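Local atomic coordinates of Iron(III) ABC transporter, periplasmic iron-compound-binding protein (Vibrio cholerae, PDB entry 3TEF), a protein that binds iron-loaded catecholate siderophores in the periplasm and probably delivers them to an inner-membrane ABC transporter for iron uptake. Residues P50-K55 against G266-E271; T170-G173 against R177-S180; V219-V224 against A259-I264; Q234-D239 against I252-V257. All blocks are in the same frame, centred on the assembly; numbering follows the deposited sequence.

Interaction 1 of 4, residues P50-K55 against G266-E271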
loop_
_atom_site.group_PDB
_atom_site.type_symbol
_atom_site.label_atom_id
_atom_site.label_comp_id
_atom_site.label_asym_id
_atom_site.label_seq_id
_atom_site.Cartn_x
_atom_site.Cartn_y
_atom_site.Cartn_z
ATOM N N PRO A 50 -8.269 6.924 5.752
ATOM C CA PRO A 50 -8.604 7.820 4.643
ATOM C C PRO A 50 -10.105 8.105 4.571
ATOM O O PRO A 50 -10.934 7.300 5.018
ATOM C CB PRO A 50 -8.149 7.046 3.398
ATOM C CG PRO A 50 -8.258 5.592 3.811
ATOM C CD PRO A 50 -7.889 5.568 5.285
ATOM N N ASP A 51 -10.444 9.257 4.001
ATOM C CA ASP A 51 -11.839 9.643 3.883
ATOM C C ASP A 51 -12.720 8.565 3.282
ATOM O O ASP A 51 -13.831 8.368 3.751
ATOM C CB ASP A 51 -11.982 10.925 3.060
ATOM C CG ASP A 51 -11.658 12.160 3.859
ATOM O OD1 ASP A 51 -11.517 12.054 5.095
ATOM O OD2 ASP A 51 -11.560 13.246 3.241
ATOM N N TYR A 52 -12.244 7.861 2.258
ATOM C CA TYR A 52 -13.119 6.907 1.586
ATOM C C TYR A 52 -13.516 5.714 2.464
ATOM O O TYR A 52 -14.372 4.918 2.066
ATOM C CB TYR A 52 -12.565 6.454 0.221
ATOM C CG TYR A 52 -11.231 5.711 0.267
ATOM C CD1 TYR A 52 -11.184 4.338 0.469
ATOM C CD2 TYR A 52 -10.033 6.399 0.096
ATOM C CE1 TYR A 52 -9.965 3.663 0.511
ATOM C CE2 TYR A 52 -8.816 5.737 0.123
ATOM C CZ TYR A 52 -8.794 4.375 0.333
ATOM O OH TYR A 52 -7.576 3.722 0.368
ATOM N N LEU A 53 -12.906 5.603 3.647
ATOM C CA LEU A 53 -13.256 4.559 4.621
ATOM C C LEU A 53 -13.779 5.150 5.936
ATOM O O LEU A 53 -13.791 4.489 6.973
ATOM C CB LEU A 53 -12.036 3.630 4.914
ATOM C CG LEU A 53 -11.504 2.881 3.689
ATOM C CD1 LEU A 53 -10.174 2.201 4.030
ATOM C CD2 LEU A 53 -12.519 1.857 3.180
ATOM N N ALA A 54 -14.258 6.387 5.880
ATOM C CA ALA A 54 -14.604 7.117 7.096
ATOM C C ALA A 54 -15.642 6.434 7.983
ATOM O O ALA A 54 -15.603 6.587 9.207
ATOM C CB ALA A 54 -15.054 8.547 6.744
ATOM N N LYS A 55 -16.586 5.708 7.396
ATOM C CA LYS A 55 -17.629 5.108 8.215
ATOM C C LYS A 55 -17.064 4.111 9.218
ATOM O O LYS A 55 -17.631 3.906 10.292
ATOM C CB LYS A 55 -18.723 4.449 7.365
ATOM C CG LYS A 55 -18.392 3.079 6.790
ATOM C CD LYS A 55 -19.647 2.483 6.165
ATOM C CE LYS A 55 -19.431 1.080 5.653
ATOM N NZ LYS A 55 -20.650 0.509 4.989
ATOM N N GLY A 266 -4.683 -1.795 -1.632
ATOM C CA GLY A 266 -6.086 -1.445 -1.690
ATOM C C GLY A 266 -6.534 -1.262 -3.127
ATOM O O GLY A 266 -5.716 -1.002 -4.013
ATOM N N VAL A 267 -7.834 -1.398 -3.361
ATOM C CA VAL A 267 -8.396 -1.069 -4.676
ATOM C C VAL A 267 -8.338 0.440 -4.958
ATOM O O VAL A 267 -7.738 0.875 -5.953
ATOM C CB VAL A 267 -9.816 -1.647 -4.836
ATOM C CG1 VAL A 267 -10.501 -1.113 -6.105
ATOM C CG2 VAL A 267 -9.763 -3.185 -4.817
ATOM N N LYS A 268 -8.921 1.239 -4.069
ATOM C CA LYS A 268 -8.885 2.691 -4.232
ATOM C C LYS A 268 -7.444 3.176 -4.178
ATOM O O LYS A 268 -7.058 4.091 -4.902
ATOM C CB LYS A 268 -9.699 3.396 -3.144
ATOM C CG LYS A 268 -11.147 2.948 -3.051
ATOM C CD LYS A 268 -11.862 3.116 -4.360
ATOM C CE LYS A 268 -13.355 2.871 -4.205
ATOM N NZ LYS A 268 -14.119 3.453 -5.348
ATOM N N ALA A 269 -6.638 2.534 -3.330
ATOM C CA ALA A 269 -5.243 2.907 -3.202
ATOM C C ALA A 269 -4.511 2.741 -4.521
ATOM O O ALA A 269 -3.774 3.631 -4.953
ATOM C CB ALA A 269 -4.569 2.065 -2.097
ATOM N N THR A 270 -4.742 1.608 -5.173
ATOM C CA THR A 270 -4.053 1.301 -6.414
ATOM C C THR A 270 -4.525 2.237 -7.513
ATOM O O THR A 270 -3.731 2.695 -8.322
ATOM C CB THR A 270 -4.240 -0.168 -6.813
ATOM O OG1 THR A 270 -3.697 -1.000 -5.783
ATOM C CG2 THR A 270 -3.520 -0.448 -8.122
ATOM N N GLU A 271 -5.814 2.545 -7.515
ATOM C CA GLU A 271 -6.328 3.535 -8.460
ATOM C C GLU A 271 -5.704 4.907 -8.260
ATOM O O GLU A 271 -5.391 5.607 -9.235
ATOM C CB GLU A 271 -7.848 3.577 -8.403
ATOM C CG GLU A 271 -8.417 2.298 -8.980
ATOM C CD GLU A 271 -9.907 2.189 -8.830
ATOM O OE1 GLU A 271 -10.470 2.826 -7.916
ATOM O OE2 GLU A 271 -10.517 1.460 -9.634
#
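Tyr-52, on the 3-10 turn of residues 51-55, lays its ring against the first turn of helix 267-279, where Lys-268 and Ala-269 receive it. With chi1 at 62°, CG sits between the backbone N and the carbonyl carbon, a crowded position that sends the ring outward to the helix. Followed from CB outward, the tyrosine first meets Lys-268 at CD1, which lies 3.8 Å from Lys-268 CG. One atom further, CE1 is 3.7 Å from Lys-268 CB, and CZ stands equally close to the same methylene. This is a CH-pi contact over the face: Lys-268 CB is 18° off the ring normal. Pro-50 CG touches the opposite face, so the phenol is held between a proline of its own segment and the lysine stem. Lys-268 bends at chi2 and carries its amino end away from the ring. At the tip, Tyr-52 OH comes only to 4.0 Å from Ala-269 N. The hydroxyl instead hydrogen bonds Asn-258, with a weak bond to Asp-31. The carboxylate of Asp-31 also takes the amides of Lys-268 and Ala-269, holding the start of the helix, while Gly-266 at the N-cap position accepts Thr-270 OG1 (2.7 Å from Gly-266 O) as well as the Thr-270 amide. The C-terminal helix thus docks on a loop that follows a strand of the parallel sheet in the N-terminal half, as expected for the two-lobed, helix-linked fold of siderophore-binding periplasmic proteins.

Interaction 2 of 4, residues T170-G173 against R177-S180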
loop_
_atom_site.group_PDB
_atom_site.type_symbol
_atom_site.label_atom_id
_atom_site.label_comp_id
_atom_site.label_asym_id
_atom_site.label_seq_id
_atom_site.Cartn_x
_atom_site.Cartn_y
_atom_site.Cartn_z
ATOM N N THR A 170 14.731 9.166 3.483
ATOM C CA THR A 170 15.180 7.823 3.130
ATOM C C THR A 170 14.819 7.536 1.681
ATOM O O THR A 170 13.921 8.166 1.116
ATOM C CB THR A 170 14.550 6.749 4.039
ATOM O OG1 THR A 170 13.127 6.894 4.034
ATOM C CG2 THR A 170 15.060 6.889 5.478
ATOM N N THR A 171 15.551 6.606 1.073
ATOM C CA THR A 171 15.281 6.231 -0.307
ATOM C C THR A 171 15.023 4.726 -0.420
ATOM O O THR A 171 15.504 3.930 0.391
ATOM C CB THR A 171 16.406 6.691 -1.257
ATOM O OG1 THR A 171 15.979 6.532 -2.621
ATOM C CG2 THR A 171 17.685 5.895 -1.029
ATOM N N PHE A 172 14.234 4.357 -1.425
ATOM C CA PHE A 172 13.801 2.986 -1.636
ATOM C C PHE A 172 13.945 2.700 -3.121
ATOM O O PHE A 172 13.727 3.594 -3.939
ATOM C CB PHE A 172 12.322 2.850 -1.272
ATOM C CG PHE A 172 12.026 3.025 0.192
ATOM C CD1 PHE A 172 11.785 1.922 0.990
ATOM C CD2 PHE A 172 11.960 4.290 0.765
ATOM C CE1 PHE A 172 11.501 2.066 2.333
ATOM C CE2 PHE A 172 11.678 4.440 2.119
ATOM C CZ PHE A 172 11.446 3.328 2.900
ATOM N N GLY A 173 14.273 1.460 -3.469
ATOM C CA GLY A 173 14.444 1.087 -4.866
ATOM C C GLY A 173 13.474 0.026 -5.358
ATOM O O GLY A 173 12.398 -0.171 -4.782
ATOM N N ARG A 177 9.187 -1.904 -0.765
ATOM C CA ARG A 177 7.747 -1.753 -0.693
ATOM C C ARG A 177 7.241 -0.851 -1.819
ATOM O O ARG A 177 6.056 -0.868 -2.129
ATOM C CB ARG A 177 7.348 -1.168 0.659
ATOM C CG ARG A 177 7.955 0.204 0.941
ATOM C CD ARG A 177 7.796 0.561 2.417
ATOM N NE ARG A 177 6.389 0.645 2.801
ATOM C CZ ARG A 177 5.935 0.448 4.034
ATOM N NH1 ARG A 177 6.776 0.136 5.022
ATOM N NH2 ARG A 177 4.636 0.558 4.287
ATOM N N PHE A 178 8.130 -0.058 -2.414
ATOM C CA PHE A 178 7.729 0.816 -3.528
ATOM C C PHE A 178 8.165 0.246 -4.878
ATOM O O PHE A 178 8.427 0.988 -5.821
ATOM C CB PHE A 178 8.255 2.244 -3.337
ATOM C CG PHE A 178 7.798 2.882 -2.064
ATOM C CD1 PHE A 178 6.470 3.244 -1.895
ATOM C CD2 PHE A 178 8.685 3.101 -1.017
ATOM C CE1 PHE A 178 6.042 3.821 -0.701
ATOM C CE2 PHE A 178 8.266 3.690 0.169
ATOM C CZ PHE A 178 6.943 4.052 0.327
ATOM N N SER A 179 8.228 -1.079 -4.958
ATOM C CA SER A 179 8.609 -1.759 -6.198
ATOM C C SER A 179 7.776 -1.305 -7.408
ATOM O O SER A 179 8.272 -1.280 -8.533
ATOM C CB SER A 179 8.514 -3.278 -6.030
ATOM O OG SER A 179 7.174 -3.721 -5.889
ATOM N N SER A 180 6.520 -0.931 -7.164
ATOM C CA SER A 180 5.611 -0.503 -8.232
ATOM C C SER A 180 6.235 0.536 -9.161
ATOM O O SER A 180 6.066 0.475 -10.386
ATOM C CB SER A 180 4.342 0.078 -7.619
ATOM O OG SER A 180 4.700 1.116 -6.730
#
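Gly-173 O and Phe-178 N are both gripped by one atom, Ser-176 OG, which gives its proton to the glycine carbonyl and accepts the phenylalanine amide. The hydroxyl bridges the two ends of the loop, beside which the side chains of Phe-172 and Phe-178 meet. Their rings form a T-shaped (edge-to-face) pair with centroids 5.0 Å apart and planes at 86°. Phe-178 supplies the edge: its CD2 is 3.6 Å from Phe-172 CG and 3.7 Å from Phe-172 CB, while its CE2 stands over the centre of the Phe-172 ring. Both rings have CG anti to the carbonyl carbon (chi1 -67° in Phe-172), which brings them into the space between the segments. The pair closes the connection from strand 168-172, the second arm of the beta hairpin with strand 158-165 in the mixed sheet, to helix 180-184. Arg-177 runs alongside Phe-172, its CD 4.0 Å from Phe-172 CE1, and its CG also lies over a face of the neighbouring Phe-178 ring. A bend at chi3 takes the guanidinium onward, nearly perpendicular to the Phe-172 ring. Its NH2 makes a weak hydrogen bond to Tyr-261 O and lies close to Arg-88, a clustering of arginines consistent with a cleft made for anionic ferric catecholates. Gly-173 N, on the strand side, is bonded to Glu-196 OE1.

Interaction 3 of 4, residues V219-V224 against A259-I264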
loop_
_atom_site.group_PDB
_atom_site.type_symbol
_atom_site.label_atom_id
_atom_site.label_comp_id
_atom_site.label_asym_id
_atom_site.label_seq_id
_atom_site.Cartn_x
_atom_site.Cartn_y
_atom_site.Cartn_z
ATOM N N VAL A 219 7.276 10.888 -0.639
ATOM C CA VAL A 219 6.262 10.363 0.276
ATOM C C VAL A 219 6.393 11.060 1.632
ATOM O O VAL A 219 7.396 10.897 2.333
ATOM C CB VAL A 219 6.430 8.819 0.466
ATOM C CG1 VAL A 219 5.386 8.269 1.444
ATOM C CG2 VAL A 219 6.347 8.085 -0.887
ATOM N N ASP A 220 5.383 11.849 1.987
ATOM C CA ASP A 220 5.389 12.611 3.236
ATOM C C ASP A 220 4.762 11.774 4.337
ATOM O O ASP A 220 3.562 11.846 4.579
ATOM C CB ASP A 220 4.610 13.914 3.054
ATOM C CG ASP A 220 4.646 14.804 4.292
ATOM O OD1 ASP A 220 5.392 14.487 5.246
ATOM O OD2 ASP A 220 3.939 15.835 4.297
ATOM N N ARG A 221 5.574 10.961 4.997
ATOM C CA ARG A 221 5.034 10.033 5.973
ATOM C C ARG A 221 4.310 10.759 7.105
ATOM O O ARG A 221 3.332 10.253 7.654
ATOM C CB ARG A 221 6.136 9.141 6.531
ATOM C CG ARG A 221 5.644 8.162 7.566
ATOM C CD ARG A 221 6.732 7.161 7.900
ATOM N NE ARG A 221 6.273 6.218 8.910
ATOM C CZ ARG A 221 6.314 6.457 10.215
ATOM N NH1 ARG A 221 6.804 7.611 10.659
ATOM N NH2 ARG A 221 5.873 5.547 11.077
ATOM N N ASP A 222 4.778 11.955 7.438
ATOM C CA ASP A 222 4.201 12.680 8.561
ATOM C C ASP A 222 2.737 13.044 8.323
ATOM O O ASP A 222 1.972 13.189 9.277
ATOM C CB ASP A 222 5.040 13.911 8.901
ATOM C CG ASP A 222 6.403 13.543 9.453
ATOM O OD1 ASP A 222 6.529 12.442 10.032
ATOM O OD2 ASP A 222 7.346 14.346 9.304
ATOM N N LYS A 223 2.337 13.162 7.060
ATOM C CA LYS A 223 0.952 13.509 6.733
ATOM C C LYS A 223 -0.067 12.622 7.452
ATOM O O LYS A 223 -1.110 13.101 7.895
ATOM C CB LYS A 223 0.704 13.463 5.219
ATOM C CG LYS A 223 1.062 14.746 4.447
ATOM C CD LYS A 223 0.699 14.610 2.957
ATOM C CE LYS A 223 1.618 15.438 2.043
ATOM N NZ LYS A 223 1.844 14.786 0.698
ATOM N N VAL A 224 0.234 11.332 7.569
ATOM C CA VAL A 224 -0.707 10.384 8.163
ATOM C C VAL A 224 -0.360 10.006 9.600
ATOM O O VAL A 224 -1.114 9.276 10.246
ATOM C CB VAL A 224 -0.817 9.082 7.333
ATOM C CG1 VAL A 224 -1.414 9.371 5.956
ATOM C CG2 VAL A 224 0.543 8.412 7.213
ATOM N N ALA A 259 -2.360 6.041 -0.127
ATOM C CA ALA A 259 -2.417 5.070 -1.206
ATOM C C ALA A 259 -1.129 4.257 -1.316
ATOM O O ALA A 259 -1.185 3.055 -1.553
ATOM C CB ALA A 259 -2.715 5.742 -2.530
ATOM N N TRP A 260 0.019 4.924 -1.173
ATOM C CA TRP A 260 1.317 4.276 -1.425
ATOM C C TRP A 260 1.936 3.598 -0.208
ATOM O O TRP A 260 2.694 2.634 -0.348
ATOM C CB TRP A 260 2.326 5.291 -1.980
ATOM C CG TRP A 260 2.015 5.782 -3.371
ATOM C CD1 TRP A 260 1.109 6.748 -3.713
ATOM C CD2 TRP A 260 2.629 5.361 -4.599
ATOM N NE1 TRP A 260 1.105 6.934 -5.071
ATOM C CE2 TRP A 260 2.032 6.095 -5.639
ATOM C CE3 TRP A 260 3.610 4.411 -4.919
ATOM C CZ2 TRP A 260 2.389 5.928 -6.979
ATOM C CZ3 TRP A 260 3.970 4.253 -6.242
ATOM C CH2 TRP A 260 3.360 5.004 -7.257
ATOM N N TYR A 261 1.614 4.100 0.978
ATOM C CA TYR A 261 2.329 3.698 2.179
ATOM C C TYR A 261 1.431 2.968 3.190
ATOM O O TYR A 261 1.831 1.977 3.792
ATOM C CB TYR A 261 2.983 4.934 2.807
ATOM C CG TYR A 261 3.784 4.637 4.055
ATOM C CD1 TYR A 261 4.992 3.956 3.980
ATOM C CD2 TYR A 261 3.331 5.045 5.300
ATOM C CE1 TYR A 261 5.732 3.680 5.132
ATOM C CE2 TYR A 261 4.063 4.780 6.458
ATOM C CZ TYR A 261 5.255 4.100 6.361
ATOM O OH TYR A 261 5.972 3.842 7.507
ATOM N N ILE A 262 0.209 3.462 3.360
ATOM C CA ILE A 262 -0.708 2.921 4.362
ATOM C C ILE A 262 -1.602 1.800 3.835
ATOM O O ILE A 262 -1.626 0.698 4.388
ATOM C CB ILE A 262 -1.616 4.029 4.964
ATOM C CG1 ILE A 262 -0.772 5.115 5.659
ATOM C CG2 ILE A 262 -2.649 3.420 5.920
ATOM C CD1 ILE A 262 -0.029 4.642 6.883
ATOM N N ALA A 263 -2.332 2.079 2.761
ATOM C CA ALA A 263 -3.413 1.211 2.310
ATOM C C ALA A 263 -2.884 0.240 1.274
ATOM O O ALA A 263 -3.353 0.181 0.133
ATOM C CB ALA A 263 -4.561 2.052 1.722
ATOM N N ILE A 264 -1.896 -0.535 1.695
ATOM C CA ILE A 264 -1.165 -1.406 0.780
ATOM C C ILE A 264 -2.081 -2.377 0.038
ATOM O O ILE A 264 -2.841 -3.132 0.645
ATOM C CB ILE A 264 -0.096 -2.176 1.552
ATOM C CG1 ILE A 264 0.949 -1.201 2.111
ATOM C CG2 ILE A 264 0.534 -3.245 0.667
ATOM C CD1 ILE A 264 1.834 -1.809 3.201
#
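Arg-221 crosses Tyr-261 at a slant, the guanidinium and phenol planes 85° apart, where strand 215-220 of the mixed sheet in the C-terminal half faces helix 257-262. Arg-221 follows directly on the strand, and Tyr-261 stands on the helix, in a wider pi-type turn. Arg-221, Arg-88 and Arg-177 gather round Tyr-261, consistent with a cleft for an anionic ferric siderophore. The arginine chain is fully extended from CG to NE, and with its CG anti to the backbone N (chi1 179°) it runs beside the outer part of the phenol. Its CG passes 3.9 Å from Tyr-261 CE2 and its CD 3.4 Å from Tyr-261 OH. There NE donates to the hydroxyl, 2.8 Å from Arg-221 NE to Tyr-261 OH, with an N-H...O angle of 151° and the oxygen close to the guanidinium plane. A second bond, from NH1 to Ser-165 OG, fixes the rotation of the group. The phenol has its own second partner, Arg-88, in a cation-pi contact, and Arg-88 also binds the Tyr-261 carbonyl, so two positive groups would probably polarise the ring and its hydroxyl. Nearer the backbones the packing is apolar. Val-219 CG1 lies 4.3 Å from Tyr-261 CB, at the root of the side chain. Val-224, in the short weakly bonded helix that follows, and Ile-262 slide past each other in opposite directions. Val-224 CG2 lies against the end of the isoleucine chain, 3.8 Å from Ile-262 CD1 and 3.9 Å from Ile-262 CG1.

Interaction 4 of 4, residues Q234-D239 against I252-V257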
loop_
_atom_site.group_PDB
_atom_site.type_symbol
_atom_site.label_atom_id
_atom_site.label_comp_id
_atom_site.label_asym_id
_atom_site.label_seq_id
_atom_site.Cartn_x
_atom_site.Cartn_y
_atom_site.Cartn_z
ATOM N N GLN A 234 6.348 23.009 0.951
ATOM C CA GLN A 234 6.890 24.307 1.336
ATOM C C GLN A 234 8.317 24.189 1.866
ATOM O O GLN A 234 9.178 25.011 1.554
ATOM C CB GLN A 234 5.990 24.988 2.373
ATOM C CG GLN A 234 6.619 26.212 3.035
ATOM C CD GLN A 234 6.919 27.333 2.052
ATOM O OE1 GLN A 234 6.348 27.392 0.962
ATOM N NE2 GLN A 234 7.824 28.232 2.438
ATOM N N THR A 235 8.568 23.154 2.653
ATOM C CA THR A 235 9.871 22.981 3.280
ATOM C C THR A 235 10.811 22.095 2.460
ATOM O O THR A 235 12.021 22.337 2.419
ATOM C CB THR A 235 9.730 22.421 4.710
ATOM O OG1 THR A 235 8.781 21.346 4.713
ATOM C CG2 THR A 235 9.245 23.514 5.655
ATOM N N PHE A 236 10.252 21.081 1.804
ATOM C CA PHE A 236 11.046 20.132 1.026
ATOM C C PHE A 236 11.762 20.817 -0.128
ATOM O O PHE A 236 12.898 20.484 -0.458
ATOM C CB PHE A 236 10.160 19.010 0.483
ATOM C CG PHE A 236 10.923 17.918 -0.218
ATOM C CD1 PHE A 236 11.631 16.975 0.506
ATOM C CD2 PHE A 236 10.927 17.834 -1.599
ATOM C CE1 PHE A 236 12.333 15.969 -0.138
ATOM C CE2 PHE A 236 11.629 16.836 -2.249
ATOM C CZ PHE A 236 12.331 15.900 -1.518
ATOM N N GLU A 237 11.090 21.783 -0.742
ATOM C CA GLU A 237 11.653 22.442 -1.906
ATOM C C GLU A 237 12.567 23.584 -1.489
ATOM O O GLU A 237 12.226 24.759 -1.633
ATOM C CB GLU A 237 10.542 22.913 -2.842
ATOM C CG GLU A 237 9.549 21.812 -3.166
ATOM C CD GLU A 237 8.748 22.085 -4.417
ATOM O OE1 GLU A 237 8.484 23.272 -4.708
ATOM O OE2 GLU A 237 8.392 21.112 -5.117
ATOM N N ASN A 238 13.726 23.218 -0.948
ATOM C CA ASN A 238 14.740 24.186 -0.563
ATOM C C ASN A 238 15.713 24.417 -1.711
ATOM O O ASN A 238 15.474 23.963 -2.826
ATOM C CB ASN A 238 15.481 23.712 0.684
ATOM C CG ASN A 238 16.043 22.312 0.531
ATOM O OD1 ASN A 238 16.427 21.897 -0.565
ATOM N ND2 ASN A 238 16.091 21.572 1.636
ATOM N N ASP A 239 16.810 25.113 -1.433
ATOM C CA ASP A 239 17.791 25.442 -2.466
ATOM C C ASP A 239 18.403 24.217 -3.147
ATOM O O ASP A 239 18.613 24.222 -4.362
ATOM C CB ASP A 239 18.904 26.332 -1.897
ATOM C CG ASP A 239 18.375 27.639 -1.327
ATOM O OD1 ASP A 239 18.031 28.540 -2.124
ATOM O OD2 ASP A 239 18.305 27.767 -0.084
ATOM N N ILE A 252 8.682 16.879 -9.826
ATOM C CA ILE A 252 8.607 16.449 -8.431
ATOM C C ILE A 252 7.151 16.130 -8.138
ATOM O O ILE A 252 6.281 17.001 -8.272
ATOM C CB ILE A 252 9.069 17.526 -7.434
ATOM C CG1 ILE A 252 10.516 17.933 -7.694
ATOM C CG2 ILE A 252 8.910 17.016 -5.996
ATOM C CD1 ILE A 252 11.026 18.983 -6.720
ATOM N N ALA A 253 6.884 14.885 -7.755
ATOM C CA ALA A 253 5.525 14.450 -7.465
ATOM C C ALA A 253 5.387 14.097 -5.989
ATOM O O ALA A 253 6.201 13.342 -5.454
ATOM C CB ALA A 253 5.163 13.258 -8.319
ATOM N N TYR A 254 4.364 14.645 -5.337
ATOM C CA TYR A 254 4.078 14.316 -3.933
ATOM C C TYR A 254 3.008 13.230 -3.851
ATOM O O TYR A 254 1.813 13.504 -3.944
ATOM C CB TYR A 254 3.705 15.577 -3.136
ATOM C CG TYR A 254 4.843 16.572 -3.120
ATOM C CD1 TYR A 254 5.812 16.524 -2.131
ATOM C CD2 TYR A 254 4.979 17.528 -4.126
ATOM C CE1 TYR A 254 6.872 17.401 -2.125
ATOM C CE2 TYR A 254 6.036 18.418 -4.126
ATOM C CZ TYR A 254 6.981 18.349 -3.121
ATOM O OH TYR A 254 8.047 19.214 -3.101
ATOM N N LEU A 255 3.465 11.990 -3.695
ATOM C CA LEU A 255 2.598 10.822 -3.779
ATOM C C LEU A 255 1.579 10.783 -2.643
ATOM O O LEU A 255 1.879 11.184 -1.520
ATOM C CB LEU A 255 3.434 9.542 -3.756
ATOM C CG LEU A 255 4.497 9.339 -4.845
ATOM C CD1 LEU A 255 5.173 8.003 -4.648
ATOM C CD2 LEU A 255 3.893 9.413 -6.234
ATOM N N ASP A 256 0.387 10.280 -2.934
ATOM C CA ASP A 256 -0.646 10.175 -1.908
ATOM C C ASP A 256 -0.168 9.201 -0.836
ATOM O O ASP A 256 0.059 8.024 -1.101
ATOM C CB ASP A 256 -1.959 9.686 -2.512
ATOM C CG ASP A 256 -3.091 9.681 -1.501
ATOM O OD1 ASP A 256 -3.755 10.726 -1.336
ATOM O OD2 ASP A 256 -3.312 8.640 -0.861
ATOM N N VAL A 257 0.005 9.690 0.380
ATOM C CA VAL A 257 0.623 8.858 1.407
ATOM C C VAL A 257 -0.236 7.654 1.788
ATOM O O VAL A 257 0.279 6.553 1.944
ATOM C CB VAL A 257 0.973 9.665 2.663
ATOM C CG1 VAL A 257 1.626 8.750 3.700
ATOM C CG2 VAL A 257 1.896 10.802 2.293
#
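Helix 232-236 ends at Phe-236, and Glu-237 turns the chain through an inverse gamma turn that brings its CA to 9.4 Å from the CA of Ile-252 in strand 252-254. That strand runs parallel to its neighbour 215-220, so the helix belongs to the connection of a beta-alpha-beta crossover and lies against the sheet it bridges. Across the gap Tyr-254 OH donates to Glu-237 OE2 at 2.8 Å. The hydroxyl reaches the carboxylate on its anti side, 32° out of the carboxylate plane, whereas OE2 lies near the plane of the phenol, at its edge. In Glu-237, CG is anti to the carbonyl carbon; this first torsion (chi1 -51°) sets the stem on the tyrosine side, and the extended chain beyond CG carries OE2 to the bond. The hydroxyl also meets Phe-236, whose CD2 is 3.5 Å from Tyr-254 OH and 4.1 Å from Tyr-254 CE1. Phe-236 is buried against Leu-216 and Val-218 of strand 215-220, with its ring meeting that of Phe-205 on helix 205-211. Thus the tyrosine oxygen sits between an apolar ring and an acid, held by the acid. From helix 245-248, Tyr-247 packs on both Glu-237 and Ile-252, and Ala-246 on Ile-252. On the strand side of the carboxylate, the methyl Ile-252 CD1 lies 3.7 Å from Glu-237 OE2.

From the N terminus, interaction 1 opens first, at residues 50-55 in the N-terminal half, and closes last, on helix 267-279; the other three contacts all fall within its span. Interaction 2 closes a short loop after strand 168-172 before interaction 3 begins. Interaction 3 opens at the end of strand 215-220 and closes on helix 257-262, and interaction 4, between 234-239 and strand 252-254, lies within it. No loops cross. Interactions 2, 3 and 4 share the mixed sheet, and 3 touches all the others: Tyr-261 and Trp-260 meet residues 177-180, Val-219 and Val-224 meet Leu-255 and Val-257, and Ala-263 rests on Ala-269.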